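Long-range contacts in ParA (Salmonella enterica subsp. enterica serovar Newport str. SL317, PDB 3EZF), which probably hydrolyses ATP to drive plasmid partition and binds operator DNA in its ADP-bound form to repress transcription: residues 114-119 against 250-255; 150-155 against 175-180; 271-276 against 308-313. All blocks are in the same frame, centred on the assembly; numbering follows the deposited sequence.

Contact 1 (114-119 against 250-255)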
loop_
_atom_site.group_PDB
_atom_site.type_symbol
_atom_site.label_atom_id
_atom_site.label_comp_id
_atom_site.label_asym_id
_atom_site.label_seq_id
_atom_site.Cartn_x
_atom_site.Cartn_y
_atom_site.Cartn_z
ATOM N N ILE A 114 -20.583 1.333 6.994
ATOM C CA ILE A 114 -19.866 2.293 6.166
ATOM C C ILE A 114 -18.675 1.701 5.414
ATOM O O ILE A 114 -17.674 1.334 6.013
ATOM C CB ILE A 114 -19.383 3.441 7.051
ATOM C CG1 ILE A 114 -20.597 4.169 7.636
ATOM C CG2 ILE A 114 -18.490 4.366 6.262
ATOM C CD1 ILE A 114 -20.500 4.450 9.122
ATOM N N PHE A 115 -18.784 1.614 4.097
ATOM C CA PHE A 115 -17.705 1.071 3.288
ATOM C C PHE A 115 -16.739 2.199 2.977
ATOM O O PHE A 115 -17.073 3.091 2.198
ATOM C CB PHE A 115 -18.253 0.503 1.980
ATOM C CG PHE A 115 -17.201 -0.109 1.111
ATOM C CD1 PHE A 115 -16.944 -1.477 1.160
ATOM C CD2 PHE A 115 -16.415 0.694 0.293
ATOM C CE1 PHE A 115 -15.905 -2.034 0.408
ATOM C CE2 PHE A 115 -15.378 0.156 -0.460
ATOM C CZ PHE A 115 -15.121 -1.212 -0.405
ATOM N N VAL A 116 -15.548 2.168 3.574
ATOM C CA VAL A 116 -14.547 3.216 3.349
ATOM C C VAL A 116 -13.689 2.939 2.119
ATOM O O VAL A 116 -13.003 1.922 2.069
ATOM C CB VAL A 116 -13.613 3.358 4.559
ATOM C CG1 VAL A 116 -12.783 4.625 4.437
ATOM C CG2 VAL A 116 -14.425 3.384 5.830
ATOM N N VAL A 117 -13.732 3.856 1.147
ATOM C CA VAL A 117 -12.985 3.747 -0.111
ATOM C C VAL A 117 -11.535 4.190 0.012
ATOM O O VAL A 117 -11.200 5.327 -0.296
ATOM C CB VAL A 117 -13.655 4.586 -1.215
ATOM C CG1 VAL A 117 -12.779 4.635 -2.461
ATOM C CG2 VAL A 117 -15.004 3.993 -1.549
ATOM N N ASN A 118 -10.671 3.281 0.444
ATOM C CA ASN A 118 -9.271 3.606 0.609
ATOM C C ASN A 118 -8.453 3.121 -0.568
ATOM O O ASN A 118 -8.256 1.914 -0.744
ATOM C CB ASN A 118 -8.726 2.979 1.883
ATOM C CG ASN A 118 -7.563 3.762 2.451
ATOM O OD1 ASN A 118 -7.725 4.920 2.861
ATOM N ND2 ASN A 118 -6.373 3.145 2.468
ATOM N N LEU A 119 -7.970 4.079 -1.358
ATOM C CA LEU A 119 -7.172 3.789 -2.539
ATOM C C LEU A 119 -5.684 3.926 -2.208
ATOM O O LEU A 119 -4.840 3.216 -2.762
ATOM C CB LEU A 119 -7.559 4.753 -3.663
ATOM C CG LEU A 119 -7.315 4.282 -5.101
ATOM C CD1 LEU A 119 -8.001 5.243 -6.073
ATOM C CD2 LEU A 119 -5.813 4.190 -5.379
ATOM N N PHE A 250 -22.195 1.908 14.561
ATOM C CA PHE A 250 -21.506 2.072 13.276
ATOM C C PHE A 250 -20.555 0.901 13.035
ATOM O O PHE A 250 -19.958 0.377 13.977
ATOM C CB PHE A 250 -20.678 3.370 13.275
ATOM C CG PHE A 250 -21.499 4.631 13.296
ATOM C CD1 PHE A 250 -20.990 5.783 13.875
ATOM C CD2 PHE A 250 -22.765 4.679 12.714
ATOM C CE1 PHE A 250 -21.718 6.955 13.878
ATOM C CE2 PHE A 250 -23.505 5.856 12.711
ATOM C CZ PHE A 250 -22.980 6.994 13.295
ATOM N N ILE A 251 -20.422 0.494 11.777
ATOM C CA ILE A 251 -19.506 -0.583 11.414
ATOM C C ILE A 251 -18.775 -0.180 10.132
ATOM O O ILE A 251 -19.387 -0.107 9.071
ATOM C CB ILE A 251 -20.247 -1.934 11.179
ATOM C CG1 ILE A 251 -20.810 -2.471 12.498
ATOM C CG2 ILE A 251 -19.296 -2.955 10.559
ATOM C CD1 ILE A 251 -21.457 -3.827 12.360
ATOM N N PHE A 252 -17.473 0.092 10.228
ATOM C CA PHE A 252 -16.697 0.485 9.052
ATOM C C PHE A 252 -16.029 -0.705 8.403
ATOM O O PHE A 252 -15.724 -1.686 9.068
ATOM C CB PHE A 252 -15.612 1.501 9.408
ATOM C CG PHE A 252 -16.135 2.871 9.705
ATOM C CD1 PHE A 252 -16.564 3.211 10.985
ATOM C CD2 PHE A 252 -16.221 3.821 8.696
ATOM C CE1 PHE A 252 -17.075 4.464 11.257
ATOM C CE2 PHE A 252 -16.736 5.093 8.956
ATOM C CZ PHE A 252 -17.163 5.412 10.243
ATOM N N ILE A 253 -15.793 -0.613 7.102
ATOM C CA ILE A 253 -15.137 -1.683 6.378
ATOM C C ILE A 253 -13.957 -1.170 5.570
ATOM O O ILE A 253 -14.099 -0.244 4.767
ATOM C CB ILE A 253 -16.120 -2.390 5.462
ATOM C CG1 ILE A 253 -17.152 -3.100 6.327
ATOM C CG2 ILE A 253 -15.401 -3.415 4.585
ATOM C CD1 ILE A 253 -18.355 -3.535 5.584
ATOM N N ASP A 254 -12.800 -1.802 5.792
ATOM C CA ASP A 254 -11.525 -1.467 5.149
ATOM C C ASP A 254 -11.010 -2.515 4.172
ATOM O O ASP A 254 -10.861 -3.675 4.551
ATOM C CB ASP A 254 -10.466 -1.289 6.229
ATOM C CG ASP A 254 -10.044 0.128 6.395
ATOM O OD1 ASP A 254 -10.870 1.034 6.166
ATOM O OD2 ASP A 254 -8.883 0.337 6.772
ATOM N N THR A 255 -10.720 -2.107 2.931
ATOM C CA THR A 255 -10.175 -3.027 1.922
ATOM C C THR A 255 -9.297 -2.335 0.902
ATOM O O THR A 255 -9.503 -1.160 0.607
ATOM C CB THR A 255 -11.242 -3.723 1.095
ATOM O OG1 THR A 255 -12.346 -4.085 1.924
ATOM C CG2 THR A 255 -10.646 -4.980 0.468
#

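Contact 2 (150-155 against 175-180)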
loop_
_atom_site.group_PDB
_atom_site.type_symbol
_atom_site.label_atom_id
_atom_site.label_comp_id
_atom_site.label_asym_id
_atom_site.label_seq_id
_atom_site.Cartn_x
_atom_site.Cartn_y
_atom_site.Cartn_z
ATOM N N LEU A 150 -17.351 -0.256 15.197
ATOM C CA LEU A 150 -16.590 -1.446 14.831
ATOM C C LEU A 150 -15.837 -1.234 13.522
ATOM O O LEU A 150 -16.399 -0.725 12.539
ATOM C CB LEU A 150 -17.510 -2.650 14.675
ATOM C CG LEU A 150 -16.779 -3.976 14.435
ATOM C CD1 LEU A 150 -16.101 -4.410 15.720
ATOM C CD2 LEU A 150 -17.771 -5.043 13.973
ATOM N N VAL A 151 -14.567 -1.624 13.503
ATOM C CA VAL A 151 -13.777 -1.464 12.292
ATOM C C VAL A 151 -13.296 -2.804 11.792
ATOM O O VAL A 151 -12.259 -3.292 12.216
ATOM C CB VAL A 151 -12.537 -0.565 12.512
ATOM C CG1 VAL A 151 -11.728 -0.495 11.220
ATOM C CG2 VAL A 151 -12.954 0.842 12.926
ATOM N N ILE A 152 -14.057 -3.402 10.891
ATOM C CA ILE A 152 -13.700 -4.691 10.316
ATOM C C ILE A 152 -12.652 -4.480 9.232
ATOM O O ILE A 152 -12.920 -3.889 8.192
ATOM C CB ILE A 152 -14.935 -5.387 9.698
ATOM C CG1 ILE A 152 -15.904 -5.803 10.807
ATOM C CG2 ILE A 152 -14.491 -6.572 8.854
ATOM C CD1 ILE A 152 -17.347 -5.861 10.384
ATOM N N ASP A 153 -11.459 -4.987 9.492
ATOM C CA ASP A 153 -10.323 -4.865 8.581
ATOM C C ASP A 153 -10.290 -6.000 7.563
ATOM O O ASP A 153 -9.972 -7.140 7.916
ATOM C CB ASP A 153 -9.027 -4.879 9.391
ATOM C CG ASP A 153 -7.823 -4.463 8.587
ATOM O OD1 ASP A 153 -7.985 -4.041 7.422
ATOM O OD2 ASP A 153 -6.706 -4.549 9.143
ATOM N N LEU A 154 -10.626 -5.692 6.311
ATOM C CA LEU A 154 -10.619 -6.690 5.245
ATOM C C LEU A 154 -9.499 -6.367 4.245
ATOM O O LEU A 154 -9.460 -6.882 3.121
ATOM C CB LEU A 154 -11.966 -6.709 4.523
ATOM C CG LEU A 154 -12.871 -7.921 4.730
ATOM C CD1 LEU A 154 -12.046 -9.183 4.684
ATOM C CD2 LEU A 154 -13.537 -7.820 6.073
ATOM N N ASP A 155 -8.605 -5.477 4.664
ATOM C CA ASP A 155 -7.464 -5.086 3.851
ATOM C C ASP A 155 -6.332 -6.065 4.131
ATOM O O ASP A 155 -5.934 -6.258 5.284
ATOM C CB ASP A 155 -7.018 -3.680 4.217
ATOM C CG ASP A 155 -5.770 -3.262 3.492
ATOM O OD1 ASP A 155 -5.300 -2.117 3.721
ATOM O OD2 ASP A 155 -5.256 -4.075 2.695
ATOM N N GLU A 175 -7.579 -14.443 14.784
ATOM C CA GLU A 175 -8.784 -14.489 13.974
ATOM C C GLU A 175 -9.011 -13.274 13.078
ATOM O O GLU A 175 -9.515 -12.245 13.533
ATOM C CB GLU A 175 -9.995 -14.691 14.888
ATOM C CG GLU A 175 -11.270 -15.161 14.192
ATOM C CD GLU A 175 -11.192 -16.605 13.756
ATOM O OE1 GLU A 175 -12.248 -17.200 13.436
ATOM O OE2 GLU A 175 -10.067 -17.141 13.732
ATOM N N THR A 176 -8.645 -13.390 11.805
ATOM C CA THR A 176 -8.854 -12.298 10.875
ATOM C C THR A 176 -10.305 -12.341 10.403
ATOM O O THR A 176 -11.004 -13.340 10.590
ATOM C CB THR A 176 -7.947 -12.411 9.645
ATOM O OG1 THR A 176 -8.270 -13.605 8.925
ATOM C CG2 THR A 176 -6.477 -12.427 10.055
ATOM N N ALA A 177 -10.754 -11.244 9.797
ATOM C CA ALA A 177 -12.118 -11.122 9.295
ATOM C C ALA A 177 -12.378 -12.134 8.178
ATOM O O ALA A 177 -13.449 -12.750 8.111
ATOM C CB ALA A 177 -12.356 -9.701 8.792
ATOM N N ALA A 178 -11.395 -12.306 7.304
ATOM C CA ALA A 178 -11.531 -13.249 6.203
ATOM C C ALA A 178 -11.758 -14.650 6.757
ATOM O O ALA A 178 -12.594 -15.399 6.265
ATOM C CB ALA A 178 -10.290 -13.216 5.336
ATOM N N GLN A 179 -11.008 -14.984 7.800
ATOM C CA GLN A 179 -11.115 -16.281 8.442
ATOM C C GLN A 179 -12.439 -16.420 9.197
ATOM O O GLN A 179 -13.123 -17.440 9.060
ATOM C CB GLN A 179 -9.930 -16.482 9.382
ATOM C CG GLN A 179 -8.578 -16.540 8.664
ATOM C CD GLN A 179 -7.386 -16.350 9.605
ATOM O OE1 GLN A 179 -6.245 -16.209 9.154
ATOM N NE2 GLN A 179 -7.648 -16.341 10.913
ATOM N N ALA A 180 -12.814 -15.402 9.971
ATOM C CA ALA A 180 -14.067 -15.445 10.721
ATOM C C ALA A 180 -15.255 -15.696 9.806
ATOM O O ALA A 180 -16.178 -16.431 10.159
ATOM C CB ALA A 180 -14.262 -14.174 11.475
HETATM O O HOH W 1 -9.421 -9.961 7.323
#

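Contact 3 (271-276 against 308-313)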
loop_
_atom_site.group_PDB
_atom_site.type_symbol
_atom_site.label_atom_id
_atom_site.label_comp_id
_atom_site.label_asym_id
_atom_site.label_seq_id
_atom_site.Cartn_x
_atom_site.Cartn_y
_atom_site.Cartn_z
ATOM N N ASP A 271 -24.328 0.209 3.547
ATOM C CA ASP A 271 -25.402 1.081 3.107
ATOM C C ASP A 271 -24.918 2.486 2.804
ATOM O O ASP A 271 -25.673 3.312 2.296
ATOM C CB ASP A 271 -26.540 1.114 4.147
ATOM C CG ASP A 271 -26.052 0.860 5.556
ATOM O OD1 ASP A 271 -25.028 1.461 5.939
ATOM O OD2 ASP A 271 -26.693 0.064 6.278
ATOM N N LEU A 272 -23.649 2.746 3.089
ATOM C CA LEU A 272 -23.064 4.063 2.850
ATOM C C LEU A 272 -21.636 3.934 2.293
ATOM O O LEU A 272 -20.786 3.267 2.874
ATOM C CB LEU A 272 -23.059 4.871 4.168
ATOM C CG LEU A 272 -22.743 6.378 4.247
ATOM C CD1 LEU A 272 -21.503 6.603 5.094
ATOM C CD2 LEU A 272 -22.547 6.963 2.868
ATOM N N LEU A 273 -21.382 4.573 1.160
ATOM C CA LEU A 273 -20.061 4.546 0.559
ATOM C C LEU A 273 -19.340 5.805 0.998
ATOM O O LEU A 273 -19.774 6.908 0.684
ATOM C CB LEU A 273 -20.161 4.559 -0.958
ATOM C CG LEU A 273 -18.882 4.124 -1.669
ATOM C CD1 LEU A 273 -18.748 2.602 -1.561
ATOM C CD2 LEU A 273 -18.940 4.525 -3.123
ATOM N N LEU A 274 -18.245 5.657 1.727
ATOM C CA LEU A 274 -17.521 6.834 2.165
ATOM C C LEU A 274 -16.227 6.936 1.366
ATOM O O LEU A 274 -15.284 6.183 1.586
ATOM C CB LEU A 274 -17.254 6.759 3.671
ATOM C CG LEU A 274 -16.706 8.016 4.350
ATOM C CD1 LEU A 274 -16.733 7.837 5.849
ATOM C CD2 LEU A 274 -15.283 8.270 3.892
ATOM N N THR A 275 -16.208 7.873 0.420
ATOM C CA THR A 275 -15.057 8.093 -0.445
ATOM C C THR A 275 -14.208 9.301 -0.086
ATOM O O THR A 275 -14.588 10.442 -0.328
ATOM C CB THR A 275 -15.467 8.297 -1.910
ATOM O OG1 THR A 275 -16.157 7.141 -2.390
ATOM C CG2 THR A 275 -14.229 8.536 -2.773
ATOM N N PRO A 276 -13.050 9.067 0.519
ATOM C CA PRO A 276 -12.207 10.211 0.853
ATOM C C PRO A 276 -11.350 10.456 -0.400
ATOM O O PRO A 276 -10.719 9.529 -0.914
ATOM C CB PRO A 276 -11.403 9.697 2.042
ATOM C CG PRO A 276 -11.236 8.253 1.715
ATOM C CD PRO A 276 -12.598 7.850 1.216
ATOM N N PRO A 308 -27.054 -5.384 -3.477
ATOM C CA PRO A 308 -26.406 -4.365 -2.649
ATOM C C PRO A 308 -27.370 -3.505 -1.829
ATOM O O PRO A 308 -28.485 -3.211 -2.263
ATOM C CB PRO A 308 -25.590 -3.553 -3.661
ATOM C CG PRO A 308 -26.298 -3.782 -4.952
ATOM C CD PRO A 308 -26.652 -5.245 -4.884
ATOM N N ARG A 309 -26.919 -3.136 -0.632
ATOM C CA ARG A 309 -27.678 -2.307 0.297
ATOM C C ARG A 309 -27.256 -0.855 0.144
ATOM O O ARG A 309 -27.905 0.040 0.668
ATOM C CB ARG A 309 -27.385 -2.721 1.737
ATOM C CG ARG A 309 -27.682 -4.174 2.077
ATOM C CD ARG A 309 -27.140 -4.531 3.464
ATOM N NE ARG A 309 -27.417 -3.489 4.464
ATOM C CZ ARG A 309 -28.603 -3.278 5.029
ATOM N NH1 ARG A 309 -29.634 -4.038 4.699
ATOM N NH2 ARG A 309 -28.758 -2.305 5.917
ATOM N N LEU A 310 -26.146 -0.637 -0.553
ATOM C CA LEU A 310 -25.623 0.703 -0.750
ATOM C C LEU A 310 -26.766 1.674 -1.031
ATOM O O LEU A 310 -27.536 1.466 -1.950
ATOM C CB LEU A 310 -24.616 0.688 -1.900
ATOM C CG LEU A 310 -23.701 1.900 -2.058
ATOM C CD1 LEU A 310 -23.087 2.282 -0.720
ATOM C CD2 LEU A 310 -22.624 1.543 -3.066
ATOM N N SER A 311 -26.885 2.731 -0.237
ATOM C CA SER A 311 -27.969 3.695 -0.421
ATOM C C SER A 311 -27.604 5.162 -0.137
ATOM O O SER A 311 -28.456 6.034 -0.194
ATOM C CB SER A 311 -29.123 3.319 0.480
ATOM O OG SER A 311 -28.711 3.427 1.837
ATOM N N ALA A 312 -26.351 5.434 0.188
ATOM C CA ALA A 312 -25.924 6.790 0.467
ATOM C C ALA A 312 -24.454 6.891 0.086
ATOM O O ALA A 312 -23.797 5.876 -0.130
ATOM C CB ALA A 312 -26.105 7.095 1.937
ATOM N N SER A 313 -23.936 8.108 -0.009
ATOM C CA SER A 313 -22.533 8.268 -0.346
ATOM C C SER A 313 -22.007 9.614 0.130
ATOM O O SER A 313 -22.719 10.609 0.130
ATOM C CB SER A 313 -22.324 8.130 -1.853
ATOM O OG SER A 313 -22.806 9.275 -2.519
#

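Contact 1 (114-119 against 250-255)
Ile114 and Phe115 pair in parallel with Phe252 and Ile253, the two strand segments coming within 4.7 Å between axes at an angle of 27°, in the middle of the parallel sheet of a P-loop NTPase domain. The ladder is built from three backbone bonds: Ile114 N gives to Ile251 O (2.8 Å), Ile253 N to Ile114 O (2.9 Å) and Val116 N to Ile253 O (3.1 Å). By sequence, segment 114-119 runs into the deviant Walker A loop, and Asp254 fits the position of the Walker B aspartate. Its OD1 is bonded to Thr129 and its OD2 to Ser160, and across the contact OD1 merely packs against Val116 CB. One face of the sheet holds Phe115 and Ile253, with Phe115 CD1 lying 4.2 Å from Ile253 CG2. The other face carries Ile114, Val116 and Phe252, and the first two pack against the Phe252 ring. Ile114 and Phe252 lie side by side and point the same way. Ile114 CD1 sits over one ring face, shifted toward the rim, in a CH-pi contact 4.0 Å from the centroid; at the edge, near the ring plane, Val116 CG2 meets Phe252 CD2 at 3.4 Å.

Contact 2 (150-155 against 175-180)
Leu154 and Ala177 meet beside the Asp-x-Asp sequence of Asp153 to Asp155, which probably corresponds to the A' motif of Walker-type ParA ATPases, where a strand of the nucleotide-binding sheet runs out toward the nucleotide site. The methyl of Ala177 points into this turn and is touched by three residues. Leu154 CD2 comes to 3.5 Å from Ala177 CB, Asp153 O lies 3.6 Å from the same methyl, and Ile152 CG2 is 3.8 Å from it. Ile152 presents that branch with CG2 anti to its backbone N. The other branch of Leu154 extends the packing to the next residue, its CD1 4.4 Å from Ala178 CB. Polar contact between the segments passes through a water, which donates to Asp153 O at 2.9 Å and accepts from Ala178 N at 3.1 Å. It therefore joins the carbonyl of Asp153 to an amide in the first turn of helix 177-182. Both backbones are also shaped locally by side chains. Thr176 is the N-cap, its OG1 accepting from Gln179 N and also bonded to Asp212. An Asx turn bends the other segment, Asp155 N meeting Asp153 OD1 from 45° out of the carboxylate plane, while OD2 of that aspartate bonds to Thr161. In the sheet, strand 149-153 runs between 203-206 and 250-254; Val151 packs on helix 129-138, and Ile152 and Ala177 both touch Ile206.

Contact 3 (271-276 against 308-313)
Asp271 O is gripped twice by Ser311. The hydroxyl OG donates to it at 3.1 Å, in the carbonyl plane and on a lone pair, whereas Ser311 N, 2.9 Å away, approaches from 48° above that plane. Further along the two segments the packing closes up. Leu273 N bonds almost straight to Ala312 O (3.0 Å), Leu310 CD1 lies against Leu273 CB at 3.7 Å, and Leu272 CD2 approaches Ala312 CB at the same distance. Leu273 and Ser313 make a parallel bridge between neighbouring strands, the two ends of a beta-alpha-beta crossover whose connection passes through helices 281-291 and 294-303. Strand 312-317 is the outermost on this side within the chain, and here the second subunit packs: Leu310 touches Val10 of that subunit, and Ser313 OG is bonded to its Asp6. The exposed Arg309 marks the looser side. Its chain bends at chi3 (44°), and the side chain lies beside that of Asp271, pointing the same way. A single salt-bridge bond joins them, from Arg309 NH2 to the anti lone pair of Asp271 OD2 at 3.2 Å. The oxygen lies near the guanidinium plane, but the carboxylate is turned 68° from that plane, and the guanidinium also has the like charge of Arg237 close by.

In the fold
All three contacts belong to one parallel sheet ordered 203-206, 149-153, 250-254, 112-116, 272-277, 312-317, with contact 1 at its middle. Contact 2, about 12 Å away between centres, joins it through probable backbone bonds, Phe252 N to Leu150 O and Asp254 O to Leu154 N (both 2.7 Å). Contact 3, about 9 Å from contact 1, adjoins its other strand, where Val117 N meets Leu274 O at 2.8 Å. Contacts 2 and 3 do not touch; their centres lie about 19 Å apart. Contacts 1 and 2 bring the probable Walker B and A' aspartates toward the probable nucleotide site, whose Walker A loop, inferred from sequence, is largely unmodelled. Contact 3 lies at the subunit interface, which contact 1 also reaches through Leu119.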